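PDB 4RY8: periplasmic binding protein from Thermotoga lettingae TMO, which binds 5-methylthioribose and probably serves as the periplasmic solute-binding component of a sugar transporter. Local coordinates for residues Gln128-Phe133 with Pro165-Val170. Numbering follows the deposited sequence.
Sequences QLAVDF and PGIKEV
Ile167 reaches from edge strand 167-173 to the C-terminal end of helix 118-132, where it meets Leu129, Ala130 and, just past the helix, Phe133. The setting is one of the two alpha/beta lobes of the periplasmic binding protein fold, the one built on the mixed sheet, in which helix 118-132 packs on one side of the sheet and strand 167-173 borders strand 137-142 at the rim. In Ile167, chi1 -61° sets CG1 anti to the carbonyl carbon, and chi2 -70° then turns CD1 in against the helix backbone, 3.8 Å from CA of Ala130. Behind that tip, Ala130 CB lies 4.1 Å from Ile167 CG1. The other branch, CG2, turns to Leu129, whose CD2 methyl touches the ends of both branches: 4.0 Å from Ile167 CD1 and 4.1 Å from Ile167 CG2. Leu129 and Ile167 pass alongside each other in opposite senses, and Leu129 continues over the sheet to Ala200, Leu202 and Tyr228. Replacing Ile167 with an alanine would probably open a gap beside Ala130 and leave the CD2 methyl of Leu129 without its apolar neighbour on this side. Ile167 also touches Ala137 and Val139 of the neighbouring strand 137-142, so the same side chain links the helix end to two adjacent strands. At the helix end, Phe133 leaves helical geometry while its N still bonds to Leu129 O at 3.1 Å. That carbonyl oxygen also lies in the plane of the Phe133 ring, at its edge; the end of the side chain leads away from Ile167, leaving CB of Phe133 to approach CD1 of Ile167 at 4.4 Å.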
ATOM      1  N   GLN C 128      -6.030  -6.529  -5.790  1.00 20.21           N
ATOM      2  CA  GLN C 128      -5.971  -7.080  -7.168  1.00 21.97           C
ATOM      3  C   GLN C 128      -7.148  -8.059  -7.351  1.00 24.10           C
ATOM      4  O   GLN C 128      -7.840  -8.039  -8.346  1.00 19.66           O
ATOM      5  CB  GLN C 128      -4.659  -7.804  -7.370  1.00 23.53           C
ATOM      6  CG  GLN C 128      -4.435  -8.341  -8.764  1.00 29.86           C
ATOM      7  CD  GLN C 128      -4.063  -7.243  -9.686  1.00 39.29           C
ATOM      8  OE1 GLN C 128      -4.097  -6.070  -9.299  1.00 27.10           O
ATOM      9  NE2 GLN C 128      -3.674  -7.598 -10.901  1.00 38.90           N
ATOM     10  N   LEU C 129      -7.408  -8.883  -6.328  1.00 17.70           N
ATOM     11  CA  LEU C 129      -8.531  -9.769  -6.375  1.00 19.90           C
ATOM     12  C   LEU C 129      -9.837  -8.929  -6.473  1.00 18.95           C
ATOM     13  O   LEU C 129     -10.717  -9.237  -7.273  1.00 21.42           O
ATOM     14  CB  LEU C 129      -8.539 -10.688  -5.120  1.00 18.73           C
ATOM     15  CG  LEU C 129      -9.632 -11.765  -5.038  1.00 20.21           C
ATOM     16  CD1 LEU C 129      -9.280 -12.795  -3.981  1.00 24.82           C
ATOM     17  CD2 LEU C 129     -10.987 -11.181  -4.716  1.00 28.81           C
ATOM     18  N   ALA C 130      -9.977  -7.908  -5.630  1.00 19.75           N
ATOM     19  CA  ALA C 130     -11.201  -7.107  -5.539  1.00 19.85           C
ATOM     20  C   ALA C 130     -11.557  -6.455  -6.827  1.00 22.44           C
ATOM     21  O   ALA C 130     -12.644  -6.592  -7.309  1.00 25.58           O
ATOM     22  CB  ALA C 130     -11.040  -6.061  -4.448  1.00 25.41           C
ATOM     23  N   VAL C 131     -10.596  -5.754  -7.388  1.00 21.53           N
ATOM     24  CA  VAL C 131     -10.736  -5.136  -8.684  1.00 23.12           C
ATOM     25  C   VAL C 131     -10.999  -6.147  -9.858  1.00 22.30           C
ATOM     26  O   VAL C 131     -11.831  -5.878 -10.741  1.00 23.05           O
ATOM     27  CB  VAL C 131      -9.485  -4.253  -8.954  1.00 23.73           C
ATOM     28  CG1 VAL C 131      -9.447  -3.762 -10.395  1.00 32.75           C
ATOM     29  CG2 VAL C 131      -9.483  -3.093  -7.987  1.00 32.38           C
ATOM     30  N   ASP C 132     -10.278  -7.260  -9.913  1.00 20.63           N
ATOM     31  CA  ASP C 132     -10.548  -8.247 -10.935  1.00 21.80           C
ATOM     32  C   ASP C 132     -11.951  -8.762 -10.906  1.00 21.83           C
ATOM     33  O   ASP C 132     -12.497  -9.112 -11.934  1.00 21.96           O
ATOM     34  CB  ASP C 132      -9.603  -9.438 -10.795  1.00 31.14           C
ATOM     35  CG  ASP C 132      -8.246  -9.188 -11.440  1.00 32.02           C
ATOM     36  OD1 ASP C 132      -7.999  -8.047 -11.895  1.00 27.49           O
ATOM     37  OD2 ASP C 132      -7.446 -10.150 -11.478  1.00 29.49           O
ATOM     38  N   PHE C 133     -12.538  -8.860  -9.719  1.00 20.53           N
ATOM     39  CA  PHE C 133     -13.909  -9.286  -9.587  1.00 20.78           C
ATOM     40  C   PHE C 133     -14.929  -8.127  -9.501  1.00 21.74           C
ATOM     41  O   PHE C 133     -16.095  -8.363  -9.170  1.00 21.48           O
ATOM     42  CB  PHE C 133     -14.001 -10.198  -8.329  1.00 20.17           C
ATOM     43  CG  PHE C 133     -13.541 -11.593  -8.581  1.00 20.38           C
ATOM     44  CD1 PHE C 133     -12.201 -11.923  -8.494  1.00 19.54           C
ATOM     45  CD2 PHE C 133     -14.461 -12.593  -8.932  1.00 22.97           C
ATOM     46  CE1 PHE C 133     -11.775 -13.214  -8.730  1.00 19.71           C
ATOM     47  CE2 PHE C 133     -14.049 -13.874  -9.159  1.00 23.52           C
ATOM     48  CZ  PHE C 133     -12.701 -14.192  -9.074  1.00 23.69           C
ATOM     49  N   PRO C 165     -17.526  -4.574   0.163  1.00 22.02           N
ATOM     50  CA  PRO C 165     -18.302  -5.536   0.957  1.00 25.74           C
ATOM     51  C   PRO C 165     -18.962  -6.662   0.167  1.00 27.48           C
ATOM     52  O   PRO C 165     -19.523  -7.587   0.782  1.00 24.39           O
ATOM     53  CB  PRO C 165     -19.338  -4.658   1.679  1.00 38.54           C
ATOM     54  CG  PRO C 165     -19.461  -3.452   0.824  1.00 29.56           C
ATOM     55  CD  PRO C 165     -18.137  -3.240   0.141  1.00 28.44           C
ATOM     56  N   GLY C 166     -18.881  -6.619  -1.162  1.00 20.94           N
ATOM     57  CA  GLY C 166     -19.198  -7.767  -1.952  1.00 20.93           C
ATOM     58  C   GLY C 166     -18.100  -8.824  -2.048  1.00 20.39           C
ATOM     59  O   GLY C 166     -18.344  -9.890  -2.570  1.00 25.47           O
ATOM     60  N   ILE C 167     -16.895  -8.538  -1.554  1.00 20.04           N
ATOM     61  CA  ILE C 167     -15.801  -9.494  -1.530  1.00 19.83           C
ATOM     62  C   ILE C 167     -15.956 -10.246  -0.225  1.00 28.56           C
ATOM     63  O   ILE C 167     -15.717  -9.679   0.856  1.00 25.35           O
ATOM     64  CB  ILE C 167     -14.442  -8.788  -1.606  1.00 19.33           C
ATOM     65  CG1 ILE C 167     -14.354  -7.999  -2.905  1.00 23.01           C
ATOM     66  CG2 ILE C 167     -13.296  -9.796  -1.577  1.00 23.25           C
ATOM     67  CD1 ILE C 167     -14.241  -8.855  -4.146  1.00 25.76           C
ATOM     68  N   LYS C 168     -16.427 -11.494  -0.314  1.00 26.67           N
ATOM     69  CA  LYS C 168     -16.880 -12.205   0.898  1.00 24.04           C
ATOM     70  C   LYS C 168     -15.895 -13.318   1.238  1.00 23.30           C
ATOM     71  O   LYS C 168     -15.445 -14.022   0.358  1.00 20.82           O
ATOM     72  CB  LYS C 168     -18.250 -12.870   0.708  1.00 36.82           C
ATOM     73  CG  LYS C 168     -19.388 -11.966   0.286  1.00 64.29           C
ATOM     74  CD  LYS C 168     -19.908 -11.151   1.445  1.00 48.58           C
ATOM     75  CE  LYS C 168     -21.005 -10.194   0.991  1.00 86.04           C
ATOM     76  NZ  LYS C 168     -22.271 -10.892   0.641  1.00 83.04           N
ATOM     77  N   GLU C 169     -15.582 -13.497   2.522  1.00 22.97           N
ATOM     78  CA  GLU C 169     -14.788 -14.633   2.929  1.00 19.18           C
ATOM     79  C   GLU C 169     -15.792 -15.743   3.167  1.00 27.62           C
ATOM     80  O   GLU C 169     -16.654 -15.602   3.997  1.00 21.87           O
ATOM     81  CB  GLU C 169     -13.996 -14.332   4.208  1.00 22.54           C
ATOM     82  CG  GLU C 169     -13.119 -15.496   4.667  1.00 23.48           C
ATOM     83  CD  GLU C 169     -12.183 -15.160   5.816  1.00 28.08           C
ATOM     84  OE1 GLU C 169     -11.515 -14.091   5.850  1.00 24.38           O
ATOM     85  OE2 GLU C 169     -12.075 -16.019   6.693  1.00 25.74           O
ATOM     86  N   VAL C 170     -15.715 -16.823   2.411  1.00 25.23           N
ATOM     87  CA  VAL C 170     -16.622 -17.951   2.627  1.00 22.54           C
ATOM     88  C   VAL C 170     -15.946 -19.137   3.332  1.00 25.98           C
ATOM     89  O   VAL C 170     -16.639 -20.036   3.810  1.00 29.54           O
ATOM     90  CB  VAL C 170     -17.271 -18.436   1.318  1.00 23.53           C
ATOM     91  CG1 VAL C 170     -17.990 -17.293   0.615  1.00 31.99           C
ATOM     92  CG2 VAL C 170     -16.239 -19.082   0.411  1.00 21.69           C
TER